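Local coordinates for protein alkylpurine DNA glycosylase AlkC (Pseudomonas fluorescens, PDB 5VHV) that probably excises alkylated purine bases from DNA as a glycosylase of base excision repair, without flipping the damaged nucleotide, at residues A[12-17]-A[36-41]; A[77-80]-A[86-89]. All coordinates share one frame; numbering follows the deposited sequence.

Contact 1: A[12-17]-A[36-41]; sequences ERLQHI and HAKAGL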
ATOM      1  N   GLU A  12      -6.160   0.342 -28.771  1.00 27.52           N
ATOM      2  CA  GLU A  12      -6.710  -1.000 -28.905  1.00 34.07           C
ATOM      3  C   GLU A  12      -7.666  -1.323 -27.755  1.00 31.28           C
ATOM      4  O   GLU A  12      -8.735  -1.907 -27.976  1.00 27.07           O
ATOM      5  CB  GLU A  12      -5.571  -2.021 -28.978  1.00 33.72           C
ATOM      6  CG  GLU A  12      -4.699  -1.966 -30.252  1.00 78.66           C
ATOM      7  CD  GLU A  12      -3.811  -0.707 -30.399  1.00 78.85           C
ATOM      8  OE1 GLU A  12      -3.471  -0.034 -29.391  1.00 31.75           O
ATOM      9  OE2 GLU A  12      -3.441  -0.392 -31.556  1.00 73.20           O
ATOM     10  N   ARG A  13      -7.302  -0.946 -26.519  1.00 22.61           N
ATOM     11  CA  ARG A  13      -8.202  -1.159 -25.383  1.00 23.99           C
ATOM     12  C   ARG A  13      -9.464  -0.313 -25.499  1.00 28.89           C
ATOM     13  O   ARG A  13     -10.558  -0.774 -25.145  1.00 23.52           O
ATOM     14  CB  ARG A  13      -7.495  -0.844 -24.055  1.00 27.25           C
ATOM     15  CG  ARG A  13      -8.265  -1.326 -22.788  1.00 26.24           C
ATOM     16  CD  ARG A  13      -8.012  -2.805 -22.462  1.00 29.47           C
ATOM     17  NE  ARG A  13      -6.601  -3.042 -22.205  1.00 24.08           N
ATOM     18  CZ  ARG A  13      -6.045  -4.225 -21.953  1.00 31.51           C
ATOM     19  NH1 ARG A  13      -6.783  -5.320 -21.848  1.00 32.49           N
ATOM     20  NH2 ARG A  13      -4.732  -4.309 -21.782  1.00 38.49           N
ATOM     21  N   LEU A  14      -9.337   0.941 -25.943  1.00 23.18           N
ATOM     22  CA  LEU A  14     -10.533   1.760 -26.120  1.00 23.98           C
ATOM     23  C   LEU A  14     -11.456   1.138 -27.159  1.00 26.46           C
ATOM     24  O   LEU A  14     -12.680   1.150 -27.001  1.00 23.88           O
ATOM     25  CB  LEU A  14     -10.159   3.187 -26.518  1.00 21.79           C
ATOM     26  CG  LEU A  14      -9.256   3.968 -25.560  1.00 24.08           C
ATOM     27  CD1 LEU A  14      -8.800   5.287 -26.211  1.00 25.10           C
ATOM     28  CD2 LEU A  14      -9.978   4.221 -24.237  1.00 22.30           C
ATOM     29  N   GLN A  15     -10.883   0.571 -28.221  1.00 23.82           N
ATOM     30  CA  GLN A  15     -11.703  -0.107 -29.224  1.00 28.20           C
ATOM     31  C   GLN A  15     -12.400  -1.320 -28.629  1.00 31.14           C
ATOM     32  O   GLN A  15     -13.561  -1.595 -28.954  1.00 28.59           O
ATOM     33  CB  GLN A  15     -10.842  -0.492 -30.426  1.00 33.68           C
ATOM     34  CG  GLN A  15     -10.371   0.722 -31.204  1.00 38.20           C
ATOM     35  CD  GLN A  15      -9.295   0.409 -32.218  1.00 54.39           C
ATOM     36  OE1 GLN A  15      -8.718  -0.685 -32.232  1.00 52.80           O
ATOM     37  NE2 GLN A  15      -9.011   1.380 -33.075  1.00 47.51           N
ATOM     38  N   HIS A  16     -11.711  -2.056 -27.751  1.00 25.09           N
ATOM     39  CA  HIS A  16     -12.335  -3.192 -27.072  1.00 31.73           C
ATOM     40  C   HIS A  16     -13.498  -2.735 -26.199  1.00 25.30           C
ATOM     41  O   HIS A  16     -14.580  -3.342 -26.226  1.00 24.26           O
ATOM     42  CB  HIS A  16     -11.269  -3.939 -26.254  1.00 32.05           C
ATOM     43  CG  HIS A  16     -11.789  -4.732 -25.085  1.00 27.69           C
ATOM     44  ND1 HIS A  16     -12.421  -5.952 -25.222  1.00 35.00           N
ATOM     45  CD2 HIS A  16     -11.684  -4.515 -23.749  1.00 32.05           C
ATOM     46  CE1 HIS A  16     -12.723  -6.427 -24.023  1.00 30.83           C
ATOM     47  NE2 HIS A  16     -12.286  -5.574 -23.112  1.00 37.44           N
ATOM     48  N   ILE A  17     -13.306  -1.651 -25.444  1.00 21.19           N
ATOM     49  CA  ILE A  17     -14.378  -1.119 -24.609  1.00 24.60           C
ATOM     50  C   ILE A  17     -15.573  -0.737 -25.476  1.00 27.41           C
ATOM     51  O   ILE A  17     -16.729  -1.038 -25.149  1.00 22.19           O
ATOM     52  CB  ILE A  17     -13.872   0.081 -23.780  1.00 20.49           C
ATOM     53  CG1 ILE A  17     -12.808  -0.363 -22.757  1.00 19.83           C
ATOM     54  CG2 ILE A  17     -15.028   0.746 -23.010  1.00 20.25           C
ATOM     55  CD1 ILE A  17     -12.036   0.779 -22.120  1.00 21.18           C
ATOM     56  N   HIS A  36     -13.932  11.108 -28.614  1.00 22.31           N
ATOM     57  CA  HIS A  36     -13.809  11.818 -27.340  1.00 21.08           C
ATOM     58  C   HIS A  36     -12.660  11.268 -26.500  1.00 18.88           C
ATOM     59  O   HIS A  36     -11.885  12.030 -25.906  1.00 20.20           O
ATOM     60  CB  HIS A  36     -15.144  11.695 -26.599  1.00 21.57           C
ATOM     61  CG  HIS A  36     -15.312  12.635 -25.440  1.00 19.11           C
ATOM     62  ND1 HIS A  36     -14.652  12.457 -24.250  1.00 20.62           N
ATOM     63  CD2 HIS A  36     -16.082  13.739 -25.278  1.00 19.85           C
ATOM     64  CE1 HIS A  36     -15.006  13.400 -23.401  1.00 19.10           C
ATOM     65  NE2 HIS A  36     -15.883  14.188 -23.993  1.00 19.75           N
ATOM     66  N   ALA A  37     -12.550   9.945 -26.422  1.00 19.31           N
ATOM     67  CA  ALA A  37     -11.545   9.327 -25.566  1.00 23.18           C
ATOM     68  C   ALA A  37     -10.126   9.523 -26.103  1.00 23.82           C
ATOM     69  O   ALA A  37      -9.182   9.654 -25.310  1.00 23.41           O
ATOM     70  CB  ALA A  37     -11.846   7.841 -25.417  1.00 23.63           C
ATOM     71  N   LYS A  38      -9.958   9.580 -27.426  1.00 20.75           N
ATOM     72  CA  LYS A  38      -8.627   9.576 -28.017  1.00 22.38           C
ATOM     73  C   LYS A  38      -7.960  10.940 -28.033  1.00 28.43           C
ATOM     74  O   LYS A  38      -6.751  11.016 -28.285  1.00 23.44           O
ATOM     75  CB  LYS A  38      -8.696   9.016 -29.446  1.00 24.90           C
ATOM     76  CG  LYS A  38      -8.956   7.526 -29.447  1.00 27.37           C
ATOM     77  CD  LYS A  38      -8.683   6.867 -30.800  1.00 44.00           C
ATOM     78  CE  LYS A  38      -9.648   7.291 -31.857  1.00 49.61           C
ATOM     79  NZ  LYS A  38      -9.395   6.554 -33.154  1.00 42.94           N
ATOM     80  N   ALA A  39      -8.701  12.013 -27.773  1.00 27.51           N
ATOM     81  CA  ALA A  39      -8.158  13.357 -27.947  1.00 29.74           C
ATOM     82  C   ALA A  39      -7.066  13.610 -26.912  1.00 25.48           C
ATOM     83  O   ALA A  39      -7.333  13.655 -25.706  1.00 30.51           O
ATOM     84  CB  ALA A  39      -9.279  14.390 -27.841  1.00 32.73           C
ATOM     85  N   GLY A  40      -5.829  13.778 -27.379  1.00 23.28           N
ATOM     86  CA  GLY A  40      -4.716  13.985 -26.463  1.00 24.48           C
ATOM     87  C   GLY A  40      -4.297  12.762 -25.670  1.00 28.88           C
ATOM     88  O   GLY A  40      -3.651  12.901 -24.632  1.00 28.50           O
ATOM     89  N   LEU A  41      -4.649  11.565 -26.134  1.00 27.33           N
ATOM     90  CA  LEU A  41      -4.401  10.344 -25.359  1.00 25.72           C
ATOM     91  C   LEU A  41      -2.937  10.220 -24.940  1.00 25.75           C
ATOM     92  O   LEU A  41      -2.638   9.836 -23.804  1.00 23.40           O
ATOM     93  CB  LEU A  41      -4.821   9.129 -26.191  1.00 26.01           C
ATOM     94  CG  LEU A  41      -4.664   7.740 -25.569  1.00 25.44           C
ATOM     95  CD1 LEU A  41      -5.553   7.582 -24.377  1.00 26.10           C
ATOM     96  CD2 LEU A  41      -4.946   6.665 -26.586  1.00 29.19           C
TER
HETATM   97  O   HOH W   1     -10.225   4.252 -33.107  1.00 37.55           O
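A water at the edge of the contact accepts a hydrogen bond from Q15 NE2, 3.1 Å away. K38 NZ lies close to the same water, so a bridge between Q15 and K38 is likely. Its K38 side is doubtful, because that distance is too short for an ordinary hydrogen bond. A bend at chi3 (-68°) turns the end of the K38 chain toward this water.

Inward from the water the contact is apolar, and one methyl carries it. L14 CD1 meets K38 CG at 3.9 Å, A37 CB at 4.1 Å and L41 CD2 at 4.1 Å. With CG anti to the carbonyl carbon (chi1 -58°), the L14 side chain leans across the gap between the backbones. It cuts slantwise past the aliphatic base of K38. The two segments belong to helices 11-24 and 30-38, which run in roughly opposite directions in the all-helical N-terminal part of the enzyme. Their CA atoms come nearest at L14 and A37, 7.7 Å apart.

After K38 the chain folds into a type II beta turn, closed by L41 N bonding to K38 O at 3.1 Å. G40 takes positive phi in this turn. The turn brings L41 back over helix 11-24, so its CD2 joins A37 around the same methyl. V53 of helix 46-60 and L34 also touch L14. R52, from helix 46-60, donates from NH1 to A39 O.

Contact 2: A[77-80]-A[86-89]; sequences PRLN and LFLP
The loop 77-80 passes segment 86-89, which leads into helix 87-95, at a distance, with its nearest CA atoms, those of L79 and L88, 10.5 Å apart. Side chains bridge that gap, and L79 supplies the only one on the loop side.

L79 CD1 meets two groups at once. It lies 3.9 Å from F87 CE2 and just as far from CZ, and it comes to the ring obliquely. The same methyl meets L88 CD1 at 3.9 Å, and these two leucines reach toward each other tip to tip.

F87 CG stands between its backbone N and carbonyl carbon (chi1 75°), and the ring comes from the direction opposite to L79. Within segment 86-89, L88 CG lies 3.9 Å above one face of that ring, offset toward its rim. L79 CD1 therefore sits where ring and leucine meet. The contact is wholly apolar and buries 97 Å² over both sides.

Helices pack around it. F87 touches V53 and L57 of helix 46-60, and L88 touches F110 of helix 100-110. On the loop, R78 NE forms a salt bridge with E20 OE1.

In the same segment as F87, L86 lines the pocket that holds the ligand 9B4, together with L5, G82, F83 and W160. The loop packs on this segment through L79, as a connection between helices in the HEAT-like repeat scaffold expected of the DNA alkylation repair enzyme family.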
ATOM      1  N   PRO A  77     -18.631  -7.813 -16.693  1.00 26.26           N
ATOM      2  CA  PRO A  77     -18.027  -9.139 -16.956  1.00 28.27           C
ATOM      3  C   PRO A  77     -17.439  -9.306 -18.353  1.00 34.05           C
ATOM      4  O   PRO A  77     -16.715 -10.281 -18.583  1.00 31.11           O
ATOM      5  CB  PRO A  77     -19.197 -10.108 -16.731  1.00 32.79           C
ATOM      6  CG  PRO A  77     -20.428  -9.279 -16.969  1.00 30.69           C
ATOM      7  CD  PRO A  77     -20.082  -7.907 -16.442  1.00 25.60           C
ATOM      8  N   ARG A  78     -17.717  -8.403 -19.290  1.00 24.61           N
ATOM      9  CA  ARG A  78     -17.176  -8.480 -20.640  1.00 22.01           C
ATOM     10  C   ARG A  78     -15.792  -7.861 -20.774  1.00 28.30           C
ATOM     11  O   ARG A  78     -15.136  -8.079 -21.804  1.00 29.30           O
ATOM     12  CB  ARG A  78     -18.125  -7.788 -21.626  1.00 26.78           C
ATOM     13  CG  ARG A  78     -19.578  -8.228 -21.486  1.00 29.88           C
ATOM     14  CD  ARG A  78     -20.463  -7.591 -22.549  1.00 31.42           C
ATOM     15  NE  ARG A  78     -20.106  -8.070 -23.871  1.00 38.62           N
ATOM     16  CZ  ARG A  78     -20.767  -9.000 -24.553  1.00 36.54           C
ATOM     17  NH1 ARG A  78     -21.865  -9.561 -24.066  1.00 40.48           N
ATOM     18  NH2 ARG A  78     -20.321  -9.373 -25.738  1.00 37.65           N
ATOM     19  N   LEU A  79     -15.343  -7.098 -19.776  1.00 24.82           N
ATOM     20  CA  LEU A  79     -14.043  -6.439 -19.838  1.00 23.07           C
ATOM     21  C   LEU A  79     -12.926  -7.428 -19.536  1.00 24.28           C
ATOM     22  O   LEU A  79     -13.060  -8.285 -18.660  1.00 26.36           O
ATOM     23  CB  LEU A  79     -13.982  -5.272 -18.855  1.00 21.26           C
ATOM     24  CG  LEU A  79     -15.013  -4.160 -19.106  1.00 20.12           C
ATOM     25  CD1 LEU A  79     -14.860  -3.051 -18.079  1.00 22.71           C
ATOM     26  CD2 LEU A  79     -14.867  -3.591 -20.493  1.00 25.25           C
ATOM     27  N   ASN A  80     -11.824  -7.300 -20.278  1.00 26.83           N
ATOM     28  CA  ASN A  80     -10.704  -8.236 -20.203  1.00 27.21           C
ATOM     29  C   ASN A  80      -9.607  -7.819 -19.227  1.00 32.08           C
ATOM     30  O   ASN A  80      -8.535  -8.432 -19.239  1.00 36.38           O
ATOM     31  CB  ASN A  80     -10.099  -8.453 -21.595  1.00 29.85           C
ATOM     32  CG  ASN A  80      -9.537  -7.183 -22.230  1.00 29.64           C
ATOM     33  OD1 ASN A  80      -9.207  -6.202 -21.553  1.00 34.05           O
ATOM     34  ND2 ASN A  80      -9.422  -7.206 -23.558  1.00 36.55           N
ATOM     35  N   LEU A  86     -11.551  -0.175 -13.415  1.00 16.68           N
ATOM     36  CA  LEU A  86     -11.643   0.973 -12.508  1.00 14.52           C
ATOM     37  C   LEU A  86     -12.516   2.102 -13.052  1.00 15.96           C
ATOM     38  O   LEU A  86     -13.025   2.901 -12.253  1.00 13.64           O
ATOM     39  CB  LEU A  86     -10.252   1.544 -12.204  1.00 15.24           C
ATOM     40  CG  LEU A  86      -9.302   0.680 -11.388  1.00 16.67           C
ATOM     41  CD1 LEU A  86      -7.882   1.257 -11.395  1.00 22.36           C
ATOM     42  CD2 LEU A  86      -9.802   0.519  -9.982  1.00 20.11           C
ATOM     43  N   PHE A  87     -12.714   2.209 -14.372  1.00 17.67           N
ATOM     44  CA  PHE A  87     -13.544   3.313 -14.843  1.00 14.64           C
ATOM     45  C   PHE A  87     -15.007   3.129 -14.468  1.00 14.52           C
ATOM     46  O   PHE A  87     -15.746   4.116 -14.409  1.00 16.68           O
ATOM     47  CB  PHE A  87     -13.388   3.554 -16.350  1.00 14.48           C
ATOM     48  CG  PHE A  87     -14.087   2.550 -17.250  1.00 16.44           C
ATOM     49  CD1 PHE A  87     -15.453   2.634 -17.481  1.00 16.30           C
ATOM     50  CD2 PHE A  87     -13.359   1.578 -17.910  1.00 20.10           C
ATOM     51  CE1 PHE A  87     -16.092   1.723 -18.314  1.00 19.44           C
ATOM     52  CE2 PHE A  87     -13.972   0.671 -18.753  1.00 18.31           C
ATOM     53  CZ  PHE A  87     -15.354   0.739 -18.964  1.00 18.53           C
ATOM     54  N   LEU A  88     -15.428   1.910 -14.132  1.00 14.84           N
ATOM     55  CA  LEU A  88     -16.825   1.714 -13.752  1.00 13.07           C
ATOM     56  C   LEU A  88     -17.122   2.358 -12.405  1.00 18.38           C
ATOM     57  O   LEU A  88     -18.044   3.181 -12.326  1.00 14.35           O
ATOM     58  CB  LEU A  88     -17.165   0.220 -13.774  1.00 13.87           C
ATOM     59  CG  LEU A  88     -17.008  -0.422 -15.147  1.00 17.74           C
ATOM     60  CD1 LEU A  88     -16.967  -1.944 -14.982  1.00 28.93           C
ATOM     61  CD2 LEU A  88     -18.151   0.030 -16.035  1.00 23.54           C
ATOM     62  N   PRO A  89     -16.403   2.059 -11.326  1.00 13.61           N
ATOM     63  CA  PRO A  89     -16.622   2.843 -10.097  1.00 15.00           C
ATOM     64  C   PRO A  89     -16.374   4.328 -10.283  1.00 12.05           C
ATOM     65  O   PRO A  89     -17.065   5.151  -9.666  1.00 12.56           O
ATOM     66  CB  PRO A  89     -15.643   2.208  -9.087  1.00 16.52           C
ATOM     67  CG  PRO A  89     -14.787   1.301  -9.869  1.00 21.87           C
ATOM     68  CD  PRO A  89     -15.476   0.929 -11.116  1.00 16.36           C
TER

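In the fold
The two contacts follow one another along the chain, with centres 14 Å apart, and they touch through helix 11-24 and the loop 77-80. R13 NH1 of contact 1 lies 2.6 Å from N80 OD1 of contact 2, probably a hydrogen bond. H16 NE2 also makes a weak hydrogen bond with N80 N. V53 of helix 46-60 joins them too, touching both L14 and F87. Contact 2 is nearer the ligand: L86 touches 9B4, and the L88 side chain is about 11 Å from it. Each contact has its nearest atom about 10 Å from the bound DNA, so neither touches the DNA directly.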